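Local coordinates for protein putative oxidoreductase with NAD(P)-binding Rossmann-fold domain (Clostridium difficile, PDB 3UUW) that is probably an NAD(P)-dependent oxidoreductase of the GFO/IDH/MocA family, binding its dinucleotide on an N-terminal Rossmann fold, with its substrate not established, at residues 27-31 and 32-36; 76-79 and 80-84; 101-104 and 105-109; 273-276 and 277-281. All blocks are in the same frame, centred on the assembly; numbering follows the deposited sequence. Where two conformers were deposited one is given.

Contact 1: residues 27-31 and 32-36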
loop_
_atom_site.group_PDB
_atom_site.type_symbol
_atom_site.label_atom_id
_atom_site.label_comp_id
_atom_site.label_asym_id
_atom_site.label_seq_id
_atom_site.Cartn_x
_atom_site.Cartn_y
_atom_site.Cartn_z
ATOM N N THR A 27 2.831 32.555 14.198
ATOM C CA THR A 27 3.948 33.482 14.103
ATOM C C THR A 27 4.095 34.091 12.717
ATOM O O THR A 27 4.875 35.038 12.564
ATOM C CB THR A 27 5.264 32.852 14.586
ATOM O OG1 THR A 27 5.511 31.661 13.848
ATOM C CG2 THR A 27 5.181 32.546 16.094
ATOM N N LYS A 28 3.385 33.526 11.720
ATOM C CA LYS A 28 3.208 34.152 10.401
ATOM C C LYS A 28 1.873 34.884 10.582
ATOM O O LYS A 28 0.775 34.368 10.289
ATOM C CB LYS A 28 3.165 33.122 9.282
ATOM C CG LYS A 28 3.066 33.736 7.913
ATOM C CD LYS A 28 2.982 32.673 6.851
ATOM C CE LYS A 28 2.945 33.296 5.497
ATOM N NZ LYS A 28 4.191 34.029 5.205
ATOM N N SER A 29 1.981 36.075 11.144
ATOM C CA SER A 29 0.825 36.779 11.672
ATOM C C SER A 29 0.171 37.647 10.625
ATOM O O SER A 29 0.351 38.848 10.624
ATOM C CB SER A 29 1.269 37.587 12.892
ATOM O OG SER A 29 2.008 36.756 13.808
ATOM N N GLU A 30 -0.588 37.017 9.737
ATOM C CA GLU A 30 -1.188 37.705 8.579
ATOM C C GLU A 30 -2.476 38.472 8.859
ATOM O O GLU A 30 -2.692 39.562 8.300
ATOM C CB GLU A 30 -1.466 36.691 7.454
ATOM C CG GLU A 30 -0.257 35.993 6.878
ATOM C CD GLU A 30 -0.609 35.053 5.716
ATOM O OE1 GLU A 30 0.037 35.154 4.656
ATOM O OE2 GLU A 30 -1.544 34.230 5.849
ATOM N N ARG A 31 -3.337 37.912 9.698
ATOM C CA ARG A 31 -4.684 38.474 9.921
ATOM C C ARG A 31 -4.878 39.095 11.303
ATOM O O ARG A 31 -6.009 39.365 11.726
ATOM C CB ARG A 31 -5.699 37.370 9.731
ATOM C CG ARG A 31 -5.696 36.723 8.340
ATOM C CD ARG A 31 -6.174 37.672 7.261
ATOM N NE ARG A 31 -6.686 36.965 6.081
ATOM C CZ ARG A 31 -5.939 36.373 5.143
ATOM N NH1 ARG A 31 -4.606 36.360 5.225
ATOM N NH2 ARG A 31 -6.535 35.768 4.122
ATOM N N PHE A 32 -3.782 39.305 12.009
ATOM C CA PHE A 32 -3.821 39.868 13.347
ATOM C C PHE A 32 -2.444 40.365 13.712
ATOM O O PHE A 32 -1.455 40.063 13.018
ATOM C CB PHE A 32 -4.260 38.809 14.382
ATOM C CG PHE A 32 -3.433 37.557 14.341
ATOM C CD1 PHE A 32 -2.193 37.494 14.953
ATOM C CD2 PHE A 32 -3.885 36.442 13.645
ATOM C CE1 PHE A 32 -1.418 36.352 14.873
ATOM C CE2 PHE A 32 -3.121 35.296 13.562
ATOM C CZ PHE A 32 -1.880 35.252 14.167
ATOM N N GLU A 33 -2.378 41.143 14.785
ATOM C CA GLU A 33 -1.112 41.549 15.360
ATOM C C GLU A 33 -0.804 40.599 16.513
ATOM O O GLU A 33 -1.653 40.412 17.392
ATOM C CB GLU A 33 -1.187 42.978 15.893
ATOM C CG GLU A 33 0.139 43.495 16.412
ATOM C CD GLU A 33 0.068 44.876 17.063
ATOM O OE1 GLU A 33 -1.042 45.421 17.248
ATOM O OE2 GLU A 33 1.149 45.406 17.398
ATOM N N PHE A 34 0.390 39.994 16.507
ATOM C CA PHE A 34 0.841 39.101 17.590
ATOM C C PHE A 34 1.472 40.016 18.657
ATOM O O PHE A 34 2.661 40.339 18.616
ATOM C CB PHE A 34 1.834 38.053 17.066
ATOM C CG PHE A 34 1.931 36.801 17.918
ATOM C CD1 PHE A 34 1.771 36.841 19.289
ATOM C CD2 PHE A 34 2.237 35.592 17.335
ATOM C CE1 PHE A 34 1.875 35.667 20.056
ATOM C CE2 PHE A 34 2.354 34.428 18.090
ATOM C CZ PHE A 34 2.162 34.470 19.460
ATOM N N VAL A 35 0.630 40.465 19.582
ATOM C CA VAL A 35 1.019 41.450 20.589
ATOM C C VAL A 35 2.075 40.978 21.565
ATOM O O VAL A 35 2.969 41.753 21.944
ATOM C CB VAL A 35 -0.238 41.912 21.377
ATOM C CG1 VAL A 35 0.143 42.731 22.621
ATOM C CG2 VAL A 35 -1.153 42.682 20.462
ATOM N N GLY A 36 1.977 39.723 21.984
ATOM C CA GLY A 36 2.913 39.193 22.951
ATOM C C GLY A 36 2.555 37.822 23.443
ATOM O O GLY A 36 1.547 37.236 23.040
#
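S29 meets both aromatic rings that follow it in the chain. Its CB lies 3.6 Å from F32 CE1 and approaches that ring obliquely, while its OG sits at the edge of the F34 ring, in plane, 3.5 Å from F34 CB. T27 adds an apolar touch, its CG2 3.9 Å from F34 CE2, the two side chains running side by side in the same direction. With CG placed between the backbone N and the carbonyl carbon (chi1 54°), the F32 ring folds back over the R31-F32 peptide and beside S29. S29 centres an inverse gamma turn in the loop from helix 16-26 to strand 33-38, the outermost strand of the parallel sheet within this chain. The phenylalanines suit this buried place, filling it against L26 and L23 of that helix and M9 of strand 8-12. The small hydroxyls of T27 and S29 fit beside the helix end, bonding to the carbonyls of L23 and L26. R53 of the second subunit also binds S29 OG. The carbonyls of S29 and F32, 3.2 Å apart at their O atoms, both accept from K5 NZ, whose positive charge probably offsets their mutual repulsion.

Contact 2: residues 76-79 and 80-84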
loop_
_atom_site.group_PDB
_atom_site.type_symbol
_atom_site.label_atom_id
_atom_site.label_comp_id
_atom_site.label_asym_id
_atom_site.label_seq_id
_atom_site.Cartn_x
_atom_site.Cartn_y
_atom_site.Cartn_z
ATOM N N THR A 76 -4.485 21.456 31.553
ATOM C CA THR A 76 -5.922 21.359 31.763
ATOM C C THR A 76 -6.377 21.876 33.123
ATOM O O THR A 76 -7.381 22.557 33.221
ATOM C CB THR A 76 -6.381 19.910 31.633
ATOM O OG1 THR A 76 -6.061 19.437 30.326
ATOM C CG2 THR A 76 -7.879 19.788 31.872
ATOM N N GLU A 77 -5.630 21.566 34.177
ATOM C CA GLU A 77 -6.047 21.970 35.521
ATOM C C GLU A 77 -6.059 23.493 35.747
ATOM O O GLU A 77 -6.751 23.964 36.618
ATOM C CB GLU A 77 -5.197 21.287 36.597
ATOM C CG GLU A 77 -3.759 21.768 36.670
ATOM C CD GLU A 77 -2.964 21.074 37.768
ATOM O OE1 GLU A 77 -3.571 20.658 38.779
ATOM O OE2 GLU A 77 -1.726 20.953 37.628
ATOM N N THR A 78 -5.298 24.240 34.953
ATOM C CA THR A 78 -5.238 25.692 35.094
ATOM C C THR A 78 -6.271 26.404 34.221
ATOM O O THR A 78 -6.456 27.610 34.334
ATOM C CB THR A 78 -3.831 26.238 34.719
ATOM O OG1 THR A 78 -3.571 26.008 33.330
ATOM C CG2 THR A 78 -2.755 25.574 35.551
ATOM N N HIS A 79 -6.941 25.674 33.341
ATOM C CA HIS A 79 -7.892 26.341 32.428
ATOM C C HIS A 79 -8.963 27.157 33.140
ATOM O O HIS A 79 -9.211 28.306 32.775
ATOM C CB HIS A 79 -8.602 25.315 31.553
ATOM C CG HIS A 79 -7.741 24.697 30.498
ATOM N ND1 HIS A 79 -8.253 23.833 29.556
ATOM C CD2 HIS A 79 -6.422 24.824 30.213
ATOM C CE1 HIS A 79 -7.281 23.425 28.758
ATOM N NE2 HIS A 79 -6.160 24.013 29.133
ATOM N N TYR A 80 -9.634 26.556 34.106
ATOM C CA TYR A 80 -10.776 27.189 34.776
ATOM C C TYR A 80 -10.438 28.556 35.357
ATOM O O TYR A 80 -11.097 29.537 35.047
ATOM C CB TYR A 80 -11.371 26.245 35.821
ATOM C CG TYR A 80 -12.503 26.808 36.665
ATOM C CD1 TYR A 80 -13.723 27.177 36.092
ATOM C CD2 TYR A 80 -12.364 26.939 38.039
ATOM C CE1 TYR A 80 -14.753 27.667 36.856
ATOM C CE2 TYR A 80 -13.380 27.436 38.811
ATOM C CZ TYR A 80 -14.576 27.796 38.225
ATOM O OH TYR A 80 -15.569 28.279 39.016
ATOM N N GLU A 81 -9.385 28.637 36.164
ATOM C CA GLU A 81 -9.010 29.910 36.753
ATOM C C GLU A 81 -8.484 30.912 35.733
ATOM O O GLU A 81 -8.786 32.094 35.835
ATOM C CB GLU A 81 -8.000 29.743 37.894
ATOM C CG GLU A 81 -8.579 29.024 39.116
ATOM C CD GLU A 81 -9.798 29.723 39.754
ATOM O OE1 GLU A 81 -10.046 30.924 39.476
ATOM O OE2 GLU A 81 -10.503 29.067 40.566
ATOM N N ILE A 82 -7.696 30.461 34.765
ATOM C CA ILE A 82 -7.172 31.387 33.774
ATOM C C ILE A 82 -8.289 31.938 32.888
ATOM O O ILE A 82 -8.351 33.133 32.650
ATOM C CB ILE A 82 -6.052 30.773 32.900
ATOM C CG1 ILE A 82 -4.824 30.424 33.748
ATOM C CG2 ILE A 82 -5.683 31.740 31.773
ATOM C CD1 ILE A 82 -3.724 29.682 32.966
ATOM N N ILE A 83 -9.181 31.073 32.407
ATOM C CA ILE A 83 -10.234 31.532 31.500
ATOM C C ILE A 83 -11.194 32.510 32.190
ATOM O O ILE A 83 -11.672 33.434 31.559
ATOM C CB ILE A 83 -10.990 30.355 30.858
ATOM C CG1 ILE A 83 -10.019 29.509 30.029
ATOM C CG2 ILE A 83 -12.147 30.878 29.965
ATOM C CD1 ILE A 83 -10.617 28.183 29.470
ATOM N N LYS A 84 -11.463 32.300 33.476
ATOM C CA LYS A 84 -12.322 33.203 34.213
ATOM C C LYS A 84 -11.697 34.609 34.203
ATOM O O LYS A 84 -12.377 35.582 33.915
ATOM C CB LYS A 84 -12.565 32.656 35.623
ATOM C CG LYS A 84 -13.571 33.396 36.461
ATOM C CD LYS A 84 -14.153 32.471 37.562
ATOM C CE LYS A 84 -13.080 31.577 38.232
ATOM N NZ LYS A 84 -13.553 30.888 39.482
HETATM O O HOH W 1 -9.635 23.579 34.678
HETATM O O HOH W 2 -7.908 26.315 37.303
#
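I83 packs over the start of its own helix, its CG1 only 3.1 Å from H79 O and its CD1 4.1 Å from H79 CB. That is the tight side. The same carbonyl accepts a short, nearly straight bond from I83 N (2.8 Å, 167° at the hydrogen), so the branched side chain closes over a polar atom that the helix has already satisfied. One residue back, I82 N bonds to T78 O at 3.1 Å, and I82 CD1 lies beside T78 OG1, the two side chains pointing the same way. T78 OG1 is turned between the backbone N and the carbonyl carbon (chi1 65°), and it bonds back to the carbonyl of S75 and the hydroxyl of S74. H79 is the buried polar member: T76 CA sits over the centre of one ring face, ND1 bonds to the carbonyl of L99, and NE2 to that of S74, which fixes the ring's rotation. H79 opens helix 79-88, with T76-T78 leading into it; the helix follows strand 69-72 in the Rossmann fold and leads on to strand 92-95. I82 and I83 both rest on L72, and I83 also reaches V95. Y80 leans on the neighbouring helix 103-116, packing on Q105 and L109 and bonding through OH to E108. Toward solvent, where E77 and E81 lie, the helix starts more loosely. Water replaces direct bonds there: one molecule donates to T76 O and accepts from Y80 N, while a second donates to E77 O and accepts from E81 N, 3.0 Å from that nitrogen.

Contact 3: residues 101-104 and 105-109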
loop_
_atom_site.group_PDB
_atom_site.type_symbol
_atom_site.label_atom_id
_atom_site.label_comp_id
_atom_site.label_asym_id
_atom_site.label_seq_id
_atom_site.Cartn_x
_atom_site.Cartn_y
_atom_site.Cartn_z
ATOM N N SER A 101 -11.344 21.182 33.800
ATOM C CA SER A 101 -11.204 19.875 34.430
ATOM C C SER A 101 -12.528 19.104 34.540
ATOM O O SER A 101 -12.555 17.859 34.473
ATOM C CB SER A 101 -10.575 20.046 35.813
ATOM O OG SER A 101 -9.293 20.643 35.696
ATOM N N THR A 102 -13.617 19.826 34.768
ATOM C CA THR A 102 -14.941 19.220 34.856
ATOM C C THR A 102 -15.909 19.901 33.890
ATOM O O THR A 102 -15.713 21.033 33.510
ATOM C CB THR A 102 -15.548 19.324 36.288
ATOM O OG1 THR A 102 -15.963 20.670 36.559
ATOM C CG2 THR A 102 -14.559 18.850 37.368
ATOM N N VAL A 103 -16.944 19.181 33.481
ATOM C CA VAL A 103 -17.973 19.763 32.612
ATOM C C VAL A 103 -18.688 20.929 33.322
ATOM O O VAL A 103 -18.979 21.946 32.715
ATOM C CB VAL A 103 -18.979 18.708 32.177
ATOM C CG1 VAL A 103 -20.174 19.360 31.486
ATOM C CG2 VAL A 103 -18.299 17.685 31.250
ATOM N N SER A 104 -18.942 20.764 34.621
ATOM C CA SER A 104 -19.615 21.800 35.402
ATOM C C SER A 104 -18.843 23.121 35.317
ATOM O O SER A 104 -19.426 24.177 35.067
ATOM C CB SER A 104 -19.756 21.338 36.850
ATOM O OG SER A 104 -20.659 22.155 37.532
ATOM N N GLN A 105 -17.523 23.055 35.501
ATOM C CA GLN A 105 -16.681 24.243 35.336
ATOM C C GLN A 105 -16.807 24.796 33.922
ATOM O O GLN A 105 -16.926 26.008 33.729
ATOM C CB GLN A 105 -15.223 23.907 35.622
ATOM C CG GLN A 105 -14.935 23.730 37.096
ATOM C CD GLN A 105 -13.563 23.183 37.344
ATOM O OE1 GLN A 105 -12.835 22.842 36.414
ATOM N NE2 GLN A 105 -13.208 23.070 38.607
ATOM N N GLY A 106 -16.757 23.915 32.923
ATOM C CA GLY A 106 -16.955 24.335 31.550
ATOM C C GLY A 106 -18.274 25.079 31.311
ATOM O O GLY A 106 -18.306 26.114 30.637
ATOM N N GLU A 107 -19.365 24.567 31.886
ATOM C CA GLU A 107 -20.674 25.210 31.738
ATOM C C GLU A 107 -20.676 26.633 32.308
ATOM O O GLU A 107 -21.294 27.532 31.737
ATOM C CB GLU A 107 -21.750 24.361 32.401
ATOM C CG GLU A 107 -22.042 23.056 31.643
ATOM C CD GLU A 107 -22.967 22.093 32.401
ATOM O OE1 GLU A 107 -22.897 22.037 33.632
ATOM O OE2 GLU A 107 -23.747 21.365 31.758
ATOM N N GLU A 108 -19.963 26.831 33.405
ATOM C CA GLU A 108 -19.866 28.138 34.038
ATOM C C GLU A 108 -19.105 29.115 33.141
ATOM O O GLU A 108 -19.517 30.261 32.966
ATOM C CB GLU A 108 -19.182 28.040 35.398
ATOM C CG GLU A 108 -19.117 29.379 36.135
ATOM C CD GLU A 108 -18.227 29.357 37.351
ATOM O OE1 GLU A 108 -17.899 28.258 37.846
ATOM O OE2 GLU A 108 -17.872 30.460 37.835
ATOM N N LEU A 109 -18.004 28.644 32.565
ATOM C CA LEU A 109 -17.192 29.461 31.662
ATOM C C LEU A 109 -17.972 29.839 30.400
ATOM O O LEU A 109 -17.879 30.958 29.936
ATOM C CB LEU A 109 -15.895 28.774 31.298
ATOM C CG LEU A 109 -14.918 28.461 32.445
ATOM C CD1 LEU A 109 -13.782 27.567 31.935
ATOM C CD2 LEU A 109 -14.402 29.775 33.087
#
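Helix 103-116, the helix of the crossover from strand 92-95 to strand 120-122, begins here with an N-cap. T102 holds that position: its OG1 accepts from Q105 N at 3.0 Å, with 166° at the hydrogen, and answers an amide of the first turn, which has no helical carbonyl before it to bond. The hydroxyl reaches it because chi1 (73°) sets OG1 between the backbone N and the carbonyl carbon. Threonine suits the place, being short enough to keep its oxygen against the helix end. Q105 then crosses the cap at about a right angle, its CG 3.3 Å from T102 OG1, and its extended chain brings OE1 back beside S101, 3.6 Å from S101 CB. Regular backbone bonds follow at once, G106 N to T102 O (3.1 Å) and E107 N to V103 O (2.8 Å), with E108 N to S104 O somewhat longer. E107 CG lies 3.4 Å from V103 O, and V103 CG1 lies along the end of the acid, near CG and the carboxylate. The charged end is taken by R298 of helix 295-305, where E301 accepts from V103 N. Acids such as E107 and E108 would be expected to interact favourably with the N-terminal end of the helix dipole. Together these residues make an N-capped helix start within the beta-alpha-beta crossover of a Rossmann fold.

Contact 4: residues 273-276 and 277-281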
loop_
_atom_site.group_PDB
_atom_site.type_symbol
_atom_site.label_atom_id
_atom_site.label_comp_id
_atom_site.label_asym_id
_atom_site.label_seq_id
_atom_site.Cartn_x
_atom_site.Cartn_y
_atom_site.Cartn_z
ATOM N N SER A 273 -7.398 27.493 13.840
ATOM C CA SER A 273 -6.849 28.723 14.414
ATOM C C SER A 273 -7.310 29.929 13.566
ATOM O O SER A 273 -7.721 30.973 14.107
ATOM C CB SER A 273 -5.327 28.631 14.550
ATOM O OG SER A 273 -4.947 27.510 15.376
ATOM N N ASN A 274 -7.242 29.799 12.240
ATOM C CA ASN A 274 -7.669 30.877 11.374
ATOM C C ASN A 274 -9.170 31.142 11.457
ATOM O O ASN A 274 -9.619 32.282 11.347
ATOM C CB ASN A 274 -7.222 30.638 9.941
ATOM C CG ASN A 274 -5.703 30.784 9.776
ATOM O OD1 ASN A 274 -5.055 31.506 10.524
ATOM N ND2 ASN A 274 -5.152 30.110 8.776
ATOM N N HIS A 275 -9.955 30.095 11.647
ATOM C CA HIS A 275 -11.369 30.233 11.814
ATOM C C HIS A 275 -11.695 31.008 13.088
ATOM O O HIS A 275 -12.558 31.869 13.071
ATOM C CB HIS A 275 -12.039 28.863 11.836
ATOM C CG HIS A 275 -13.531 28.931 11.859
ATOM N ND1 HIS A 275 -14.256 29.596 10.890
ATOM C CD2 HIS A 275 -14.430 28.454 12.745
ATOM C CE1 HIS A 275 -15.543 29.494 11.166
ATOM N NE2 HIS A 275 -15.675 28.799 12.283
ATOM N N PHE A 276 -11.011 30.696 14.182
ATOM C CA PHE A 276 -11.174 31.442 15.439
ATOM C C PHE A 276 -11.022 32.939 15.196
ATOM O O PHE A 276 -11.849 33.739 15.632
ATOM C CB PHE A 276 -10.158 30.952 16.505
ATOM C CG PHE A 276 -10.213 31.693 17.810
ATOM C CD1 PHE A 276 -11.282 31.519 18.695
ATOM C CD2 PHE A 276 -9.190 32.557 18.171
ATOM C CE1 PHE A 276 -11.323 32.217 19.912
ATOM C CE2 PHE A 276 -9.227 33.231 19.388
ATOM C CZ PHE A 276 -10.295 33.052 20.250
ATOM N N ILE A 277 -9.966 33.323 14.493
ATOM C CA ILE A 277 -9.730 34.732 14.191
ATOM C C ILE A 277 -10.799 35.301 13.258
ATOM O O ILE A 277 -11.295 36.399 13.484
ATOM C CB ILE A 277 -8.340 34.917 13.574
ATOM C CG1 ILE A 277 -7.244 34.492 14.546
ATOM C CG2 ILE A 277 -8.106 36.355 13.098
ATOM C CD1 ILE A 277 -7.130 35.371 15.803
ATOM N N ASP A 278 -11.139 34.558 12.215
ATOM C CA ASP A 278 -12.154 35.015 11.239
ATOM C C ASP A 278 -13.482 35.300 11.908
ATOM O O ASP A 278 -14.156 36.266 11.572
ATOM C CB ASP A 278 -12.361 33.979 10.123
ATOM C CG ASP A 278 -11.218 33.948 9.113
ATOM O OD1 ASP A 278 -10.427 34.903 9.056
ATOM O OD2 ASP A 278 -11.132 32.958 8.358
ATOM N N CYS A 279 -13.857 34.466 12.863
ATOM C CA CYS A 279 -15.125 34.641 13.571
ATOM C C CYS A 279 -15.140 35.925 14.397
ATOM O O CYS A 279 -16.180 36.605 14.488
ATOM C CB CYS A 279 -15.448 33.422 14.427
ATOM S SG CYS A 279 -15.943 31.979 13.457
ATOM N N ILE A 280 -13.998 36.259 14.988
ATOM C CA ILE A 280 -13.865 37.520 15.689
ATOM C C ILE A 280 -14.035 38.665 14.683
ATOM O O ILE A 280 -14.779 39.621 14.925
ATOM C CB ILE A 280 -12.513 37.626 16.402
ATOM C CG1 ILE A 280 -12.481 36.638 17.580
ATOM C CG2 ILE A 280 -12.285 39.058 16.912
ATOM C CD1 ILE A 280 -11.078 36.336 18.159
ATOM N N GLU A 281 -13.342 38.560 13.558
ATOM C CA GLU A 281 -13.423 39.568 12.508
ATOM C C GLU A 281 -14.852 39.816 12.030
ATOM O O GLU A 281 -15.244 40.963 11.780
ATOM C CB GLU A 281 -12.547 39.159 11.325
ATOM C CG GLU A 281 -12.639 40.087 10.120
ATOM C CD GLU A 281 -12.088 41.482 10.376
ATOM O OE1 GLU A 281 -11.161 41.637 11.208
ATOM O OE2 GLU A 281 -12.581 42.431 9.709
HETATM O O HOH W 3 -8.045 34.190 9.837
HETATM O O HOH W 4 -13.104 31.014 8.467
#
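The backbone from S273 to E281 is continuous helix, the last part of helix 269-281, with each amide reaching back four residues: D278 N to N274 O and C279 N to H275 O, both 2.9 Å, I277 N to S273 O longer, and I280 N to F276 O weak. This helix packs on the Rossmann sheet although it lies far along the chain from the sheet's strands. Its apolar side carries F276, I277 and I280. I280 CD1 stands over one face of the F276 ring, 4.1 Å from the centroid and 24° off the normal, a CH-pi contact one turn apart; I277 CD1 meets the same ring at F276 CD2. F276 extends away from the backbone N (chi1 178°), which carries the ring to strands 69-72 and 92-95, where C69 and H92 receive it and F71 makes an edge-to-face pair. Large hydrophobic residues suit this sheet-facing side. D278 is suited to the wetter flank, since in the conformer given its carboxylate takes water on both oxygens. One of these waters also donates to N274 O; the other lies at the edge of the H275 imidazole, in its plane, 3.0 Å from H275 ND1. H275, with nearly the same chi1 as F276, leaves from another side of the helix, where F128 also meets the imidazole. A sulfur-aromatic contact completes it, C279 SG lying over one face, 3.6 Å from the centroid of the H275 ring.

In the fold
All four contacts are local; three lie in the Rossmann fold, and contact 4 is on a later helix that packs on its sheet. Contact 1 is the most buried and also lies at a subunit boundary; no other chain of the assembly reaches the rest. It adjoins contact 4, where I277 packs on the F32 ring and on the R31 carbonyl. Contacts 2 and 3 are neighbouring helix starts, about 10 Å between centres, joined by Y80 OH and E108 OE1 at 2.6 Å, a probable hydrogen bond, and by Y80 on Q105. Both are partly buried. Water links the backbone in contact 2, a threonine hydroxyl caps it in contact 3, and contact 4 adds contacts over ring faces to its helical bonds.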